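Local coordinates for protein cytochrome c-554 (Nitrosomonas europaea, PDB 1FT5) that carries electrons through four covalently bound c-type hemes during ammonia oxidation, accepting them directly from hydroxylamine oxidoreductase, at residues E89-P94 / D127-R133. Numbering follows the deposited sequence.
With HEM (protoporphyrin IX containing Fe), chain G.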
ATOM      1  N   GLU A  89       2.805  -0.730   4.109  1.00 11.47           N
ATOM      2  CA  GLU A  89       3.958   0.040   3.744  1.00  9.74           C
ATOM      3  C   GLU A  89       4.038   0.281   2.222  1.00 12.29           C
ATOM      4  O   GLU A  89       4.714   1.186   1.814  1.00 13.32           O
ATOM      5  CB  GLU A  89       5.199  -0.701   4.177  1.00 10.03           C
ATOM      6  CG  GLU A  89       5.376  -0.775   5.733  1.00 11.66           C
ATOM      7  CD  GLU A  89       6.446  -1.795   6.096  1.00 13.15           C
ATOM      8  OE1 GLU A  89       6.297  -2.963   5.761  1.00 14.93           O
ATOM      9  OE2 GLU A  89       7.483  -1.385   6.674  1.00 16.88           O
ATOM     10  N   SER A  90       3.367  -0.566   1.442  1.00 12.41           N
ATOM     11  CA  SER A  90       3.379  -0.289  -0.007  1.00 14.25           C
ATOM     12  C   SER A  90       2.752   1.052  -0.323  1.00 13.81           C
ATOM     13  O   SER A  90       3.107   1.663  -1.337  1.00 13.66           O
ATOM     14  CB  SER A  90       2.671  -1.396  -0.820  1.00 14.85           C
ATOM     15  OG  SER A  90       3.500  -2.538  -0.906  1.00 14.93           O
ATOM     16  N   CYS A  91       1.832   1.543   0.524  1.00 13.30           N
ATOM     17  CA  CYS A  91       1.271   2.882   0.302  1.00 14.21           C
ATOM     18  C   CYS A  91       1.840   3.936   1.254  1.00 11.53           C
ATOM     19  O   CYS A  91       2.184   5.048   0.858  1.00 14.29           O
ATOM     20  CB  CYS A  91      -0.268   2.860   0.440  1.00 12.22           C
ATOM     21  SG  CYS A  91      -0.992   1.862  -0.904  1.00 13.28           S
ATOM     22  N   HIS A  92       1.944   3.564   2.520  1.00 14.82           N
ATOM     23  CA  HIS A  92       2.388   4.530   3.503  1.00 15.77           C
ATOM     24  C   HIS A  92       3.888   4.668   3.661  1.00 17.31           C
ATOM     25  O   HIS A  92       4.340   5.526   4.409  1.00 14.25           O
ATOM     26  CB  HIS A  92       1.774   4.130   4.864  1.00 13.81           C
ATOM     27  CG  HIS A  92       0.292   4.272   4.864  1.00 12.39           C
ATOM     28  ND1 HIS A  92      -0.324   5.502   4.890  1.00 15.53           N
ATOM     29  CD2 HIS A  92      -0.694   3.344   4.816  1.00 13.28           C
ATOM     30  CE1 HIS A  92      -1.643   5.280   4.847  1.00 10.10           C
ATOM     31  NE2 HIS A  92      -1.938   4.000   4.805  1.00 10.97           N
ATOM     32  N   GLY A  93       4.634   3.839   2.948  1.00 14.33           N
ATOM     33  CA  GLY A  93       6.105   3.921   3.012  1.00 13.74           C
ATOM     34  C   GLY A  93       6.655   2.895   3.966  1.00 14.93           C
ATOM     35  O   GLY A  93       5.975   2.389   4.844  1.00 13.33           O
ATOM     36  N   PRO A  94       7.935   2.502   3.781  1.00 13.87           N
ATOM     37  CA  PRO A  94       8.601   1.526   4.658  1.00 15.65           C
ATOM     38  C   PRO A  94       8.579   2.145   6.060  1.00 15.13           C
ATOM     39  O   PRO A  94       8.926   3.313   6.222  1.00 14.92           O
ATOM     40  CB  PRO A  94      10.037   1.411   4.055  1.00 17.24           C
ATOM     41  CG  PRO A  94      10.246   2.683   3.286  1.00 19.62           C
ATOM     42  CD  PRO A  94       8.811   3.027   2.713  1.00 18.28           C
ATOM     43  N   ASP A 127       5.049   8.265   3.792  1.00 15.15           N
ATOM     44  CA  ASP A 127       4.542   8.891   2.577  1.00 14.88           C
ATOM     45  C   ASP A 127       3.174   9.508   2.856  1.00 15.96           C
ATOM     46  O   ASP A 127       2.324   8.814   3.411  1.00 16.89           O
ATOM     47  CB  ASP A 127       4.354   7.781   1.526  1.00 16.11           C
ATOM     48  CG  ASP A 127       4.255   8.312   0.138  1.00 18.91           C
ATOM     49  OD1 ASP A 127       3.749   9.413  -0.132  1.00 18.04           O
ATOM     50  OD2 ASP A 127       4.694   7.589  -0.760  1.00 20.79           O
ATOM     51  N   PHE A 128       3.048  10.800   2.535  1.00 18.04           N
ATOM     52  CA  PHE A 128       1.773  11.492   2.657  1.00 17.31           C
ATOM     53  C   PHE A 128       1.261  11.960   1.324  1.00 17.18           C
ATOM     54  O   PHE A 128       0.359  12.791   1.291  1.00 20.85           O
ATOM     55  CB  PHE A 128       1.943  12.705   3.586  1.00 18.30           C
ATOM     56  CG  PHE A 128       2.365  12.303   4.964  1.00 19.20           C
ATOM     57  CD1 PHE A 128       1.406  11.917   5.891  1.00 15.63           C
ATOM     58  CD2 PHE A 128       3.723  12.283   5.335  1.00 22.81           C
ATOM     59  CE1 PHE A 128       1.760  11.509   7.175  1.00 17.87           C
ATOM     60  CE2 PHE A 128       4.104  11.873   6.645  1.00 19.09           C
ATOM     61  CZ  PHE A 128       3.119  11.481   7.573  1.00 19.67           C
ATOM     62  N   HIS A 129       1.811  11.432   0.209  1.00 15.36           N
ATOM     63  CA  HIS A 129       1.425  11.897  -1.102  1.00 15.70           C
ATOM     64  C   HIS A 129       0.915  10.721  -1.936  1.00 16.17           C
ATOM     65  O   HIS A 129      -0.058  10.877  -2.702  1.00 15.93           O
ATOM     66  CB  HIS A 129       2.646  12.525  -1.765  1.00 18.78           C
ATOM     67  CG  HIS A 129       2.346  13.260  -3.025  1.00 23.40           C
ATOM     68  ND1 HIS A 129       2.351  12.654  -4.270  1.00 23.86           N
ATOM     69  CD2 HIS A 129       1.986  14.554  -3.232  1.00 22.91           C
ATOM     70  CE1 HIS A 129       2.000  13.542  -5.182  1.00 21.88           C
ATOM     71  NE2 HIS A 129       1.770  14.700  -4.579  1.00 23.65           N
ATOM     72  N   PHE A 130       1.598   9.582  -1.810  1.00 16.31           N
ATOM     73  CA  PHE A 130       1.187   8.317  -2.436  1.00 13.31           C
ATOM     74  C   PHE A 130       1.248   8.091  -3.964  1.00 13.37           C
ATOM     75  O   PHE A 130       1.458   6.951  -4.382  1.00 14.98           O
ATOM     76  CB  PHE A 130      -0.298   7.975  -2.066  1.00 12.97           C
ATOM     77  CG  PHE A 130      -0.597   8.031  -0.577  1.00 12.88           C
ATOM     78  CD1 PHE A 130      -1.244   9.163  -0.004  1.00 14.99           C
ATOM     79  CD2 PHE A 130      -0.184   7.021   0.252  1.00 17.50           C
ATOM     80  CE1 PHE A 130      -1.454   9.247   1.396  1.00 19.31           C
ATOM     81  CE2 PHE A 130      -0.392   7.099   1.669  1.00 17.25           C
ATOM     82  CZ  PHE A 130      -1.009   8.182   2.224  1.00 17.17           C
ATOM     83  N   GLU A 131       1.059   9.142  -4.739  1.00 14.56           N
ATOM     84  CA  GLU A 131       0.954   8.995  -6.182  1.00 16.19           C
ATOM     85  C   GLU A 131       2.070   8.236  -6.840  1.00 17.45           C
ATOM     86  O   GLU A 131       1.766   7.331  -7.630  1.00 16.31           O
ATOM     87  CB  GLU A 131       0.767  10.334  -6.882  1.00 18.08           C
ATOM     88  CG  GLU A 131       0.338  10.107  -8.312  1.00 21.24           C
ATOM     89  CD  GLU A 131      -0.163  11.350  -9.014  1.00 26.01           C
ATOM     90  OE1 GLU A 131      -0.227  12.454  -8.406  1.00 22.80           O
ATOM     91  OE2 GLU A 131      -0.493  11.205 -10.219  1.00 23.99           O
ATOM     92  N   GLU A 132       3.323   8.569  -6.514  1.00 15.01           N
ATOM     93  CA  GLU A 132       4.447   7.843  -7.124  1.00 14.94           C
ATOM     94  C   GLU A 132       4.378   6.368  -6.777  1.00 17.97           C
ATOM     95  O   GLU A 132       4.594   5.514  -7.646  1.00 16.76           O
ATOM     96  CB  GLU A 132       5.789   8.433  -6.639  1.00 20.60           C
ATOM     97  CG  GLU A 132       6.966   8.216  -7.584  1.00 31.60           C
ATOM     98  CD  GLU A 132       6.775   8.813  -9.016  1.00 35.38           C
ATOM     99  OE1 GLU A 132       5.994   9.796  -9.220  1.00 38.86           O
ATOM    100  OE2 GLU A 132       7.425   8.279  -9.938  1.00 42.47           O
ATOM    101  N   ARG A 133       4.100   6.031  -5.508  1.00 14.93           N
ATOM    102  CA  ARG A 133       4.003   4.628  -5.152  1.00 11.76           C
ATOM    103  C   ARG A 133       2.909   3.882  -5.901  1.00 15.47           C
ATOM    104  O   ARG A 133       3.136   2.762  -6.386  1.00 15.35           O
ATOM    105  CB  ARG A 133       3.815   4.416  -3.614  1.00 16.45           C
ATOM    106  CG  ARG A 133       5.107   4.648  -2.874  1.00 19.31           C
ATOM    107  CD  ARG A 133       4.931   4.423  -1.317  1.00 18.38           C
ATOM    108  NE  ARG A 133       6.074   5.030  -0.678  1.00 19.85           N
ATOM    109  CZ  ARG A 133       7.239   4.416  -0.584  1.00 16.56           C
ATOM    110  NH1 ARG A 133       7.316   3.180  -1.099  1.00 20.60           N
ATOM    111  NH2 ARG A 133       8.303   5.050  -0.072  1.00 21.12           N
TER
HETATM  112  CHA HEM G 215      -4.966   6.356   5.637  1.00 17.53           C
HETATM  113  CHB HEM G 215      -3.436   2.527   8.244  1.00 15.53           C
HETATM  114  CHC HEM G 215      -2.858   0.029   4.074  1.00 13.53           C
HETATM  115  CHD HEM G 215      -3.769   4.068   1.544  1.00 15.91           C
HETATM  116  C1A HEM G 215      -4.631   5.495   6.692  1.00 16.52           C
HETATM  117  C2A HEM G 215      -4.736   5.846   8.073  1.00 15.21           C
HETATM  118  C3A HEM G 215      -4.288   4.805   8.795  1.00 13.74           C
HETATM  119  C4A HEM G 215      -3.915   3.774   7.881  1.00 16.94           C
HETATM  120  CMA HEM G 215      -4.180   4.682  10.328  1.00 16.35           C
HETATM  121  CAA HEM G 215      -5.266   7.213   8.638  1.00 17.37           C
HETATM  122  CBA HEM G 215      -6.771   7.075   9.118  1.00 16.71           C
HETATM  123  CGA HEM G 215      -7.713   6.516   8.020  1.00 15.46           C
HETATM  124  O1A HEM G 215      -7.772   7.122   6.972  1.00 17.62           O
HETATM  125  O2A HEM G 215      -8.332   5.481   8.258  1.00 19.93           O
HETATM  126  C1B HEM G 215      -3.116   1.497   7.309  1.00 15.15           C
HETATM  127  C2B HEM G 215      -2.708   0.179   7.698  1.00 14.27           C
HETATM  128  C3B HEM G 215      -2.585  -0.556   6.529  1.00 14.03           C
HETATM  129  C4B HEM G 215      -2.929   0.376   5.462  1.00 12.44           C
HETATM  130  CMB HEM G 215      -2.487  -0.283   9.140  1.00 12.51           C
HETATM  131  CAB HEM G 215      -2.209  -1.985   6.285  1.00 10.73           C
HETATM  132  CBB HEM G 215      -3.198  -2.964   6.963  1.00 13.43           C
HETATM  133  C1C HEM G 215      -3.051   0.958   3.055  1.00 16.57           C
HETATM  134  C2C HEM G 215      -2.842   0.630   1.687  1.00 12.83           C
HETATM  135  C3C HEM G 215      -3.017   1.733   0.995  1.00 12.16           C
HETATM  136  C4C HEM G 215      -3.413   2.776   1.894  1.00 14.24           C
HETATM  137  CMC HEM G 215      -2.444  -0.753   1.127  1.00 15.65           C
HETATM  138  CAC HEM G 215      -2.808   1.911  -0.541  1.00 14.46           C
HETATM  139  CBC HEM G 215      -3.474   0.942  -1.487  1.00 14.34           C
HETATM  140  C1D HEM G 215      -4.219   5.050   2.443  1.00 15.01           C
HETATM  141  C2D HEM G 215      -4.620   6.383   2.053  1.00 14.33           C
HETATM  142  C3D HEM G 215      -5.007   7.010   3.225  1.00 14.21           C
HETATM  143  C4D HEM G 215      -4.799   6.047   4.280  1.00 13.01           C
HETATM  144  CMD HEM G 215      -4.546   6.977   0.659  1.00 15.61           C
HETATM  145  CAD HEM G 215      -5.388   8.471   3.415  1.00 14.43           C
HETATM  146  CBD HEM G 215      -4.253   9.248   4.008  1.00 13.66           C
HETATM  147  CGD HEM G 215      -4.651  10.537   4.753  1.00 20.10           C
HETATM  148  O1D HEM G 215      -3.729  11.161   5.292  1.00 19.91           O
HETATM  149  O2D HEM G 215      -5.838  10.857   4.769  1.00 18.30           O
HETATM  150  NA  HEM G 215      -4.134   4.222   6.582  1.00 12.45           N
HETATM  151  NB  HEM G 215      -3.243   1.634   5.920  1.00 15.28           N
HETATM  152  NC  HEM G 215      -3.410   2.256   3.182  1.00 10.15           N
HETATM  153  ND  HEM G 215      -4.326   4.821   3.829  1.00 16.91           N
HETATM  154 FE   HEM G 215      -3.810   3.228   4.883  1.00 13.85          FE
HETATM  155  O   HOH W   1       5.429   1.080  -2.686  1.00 20.13           O
HETATM  156  O   HOH W   2       0.543   8.139   5.522  1.00 14.07           O
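His92 and Phe130 meet as an offset edge-to-face aromatic pair: the phenyl edge is directed at the imidazole face, with the planes at 86° and Phe130 CE2 3.6 Å from His92 ND1. Phe130 also lays one face over the heme methyl CMD, so a flat, apolar side chain fills the angle between porphyrin and axial ligand. His92 NE2 binds the iron at 2.0 Å opposite His179, and Cys91 SG, of the same CXXCH motif, forms a thioether to heme CAC.

One direct backbone bond crosses, Asp127 N donating to His92 O (2.9 Å, 168° at the hydrogen). A water accepts from His92 ND1 at 2.8 Å and donates to Asp127 O, which helps fix the ring's rotation about its bond to the iron.

The Asp127 carboxylate, swung away from its own N (chi1 -162°), accepts His129 N and Phe130 N on OD1, an Asx motif, and Arg133 NE on the anti lone pair of OD2. This salt bridge holds the guanidinium, one face of which lies over Gly93 CA, near the rim, 3.8 Å from Arg133 CZ, while a second water links NH1 to Ser90 O. Gly93, with positive phi as the helix ends, has no CB to jam against His92 O or press on Asp127 N. Because ND1 donates through water to a carbonyl, the imidazole probably gains some imidazolate character, which would tend to favour ferric heme.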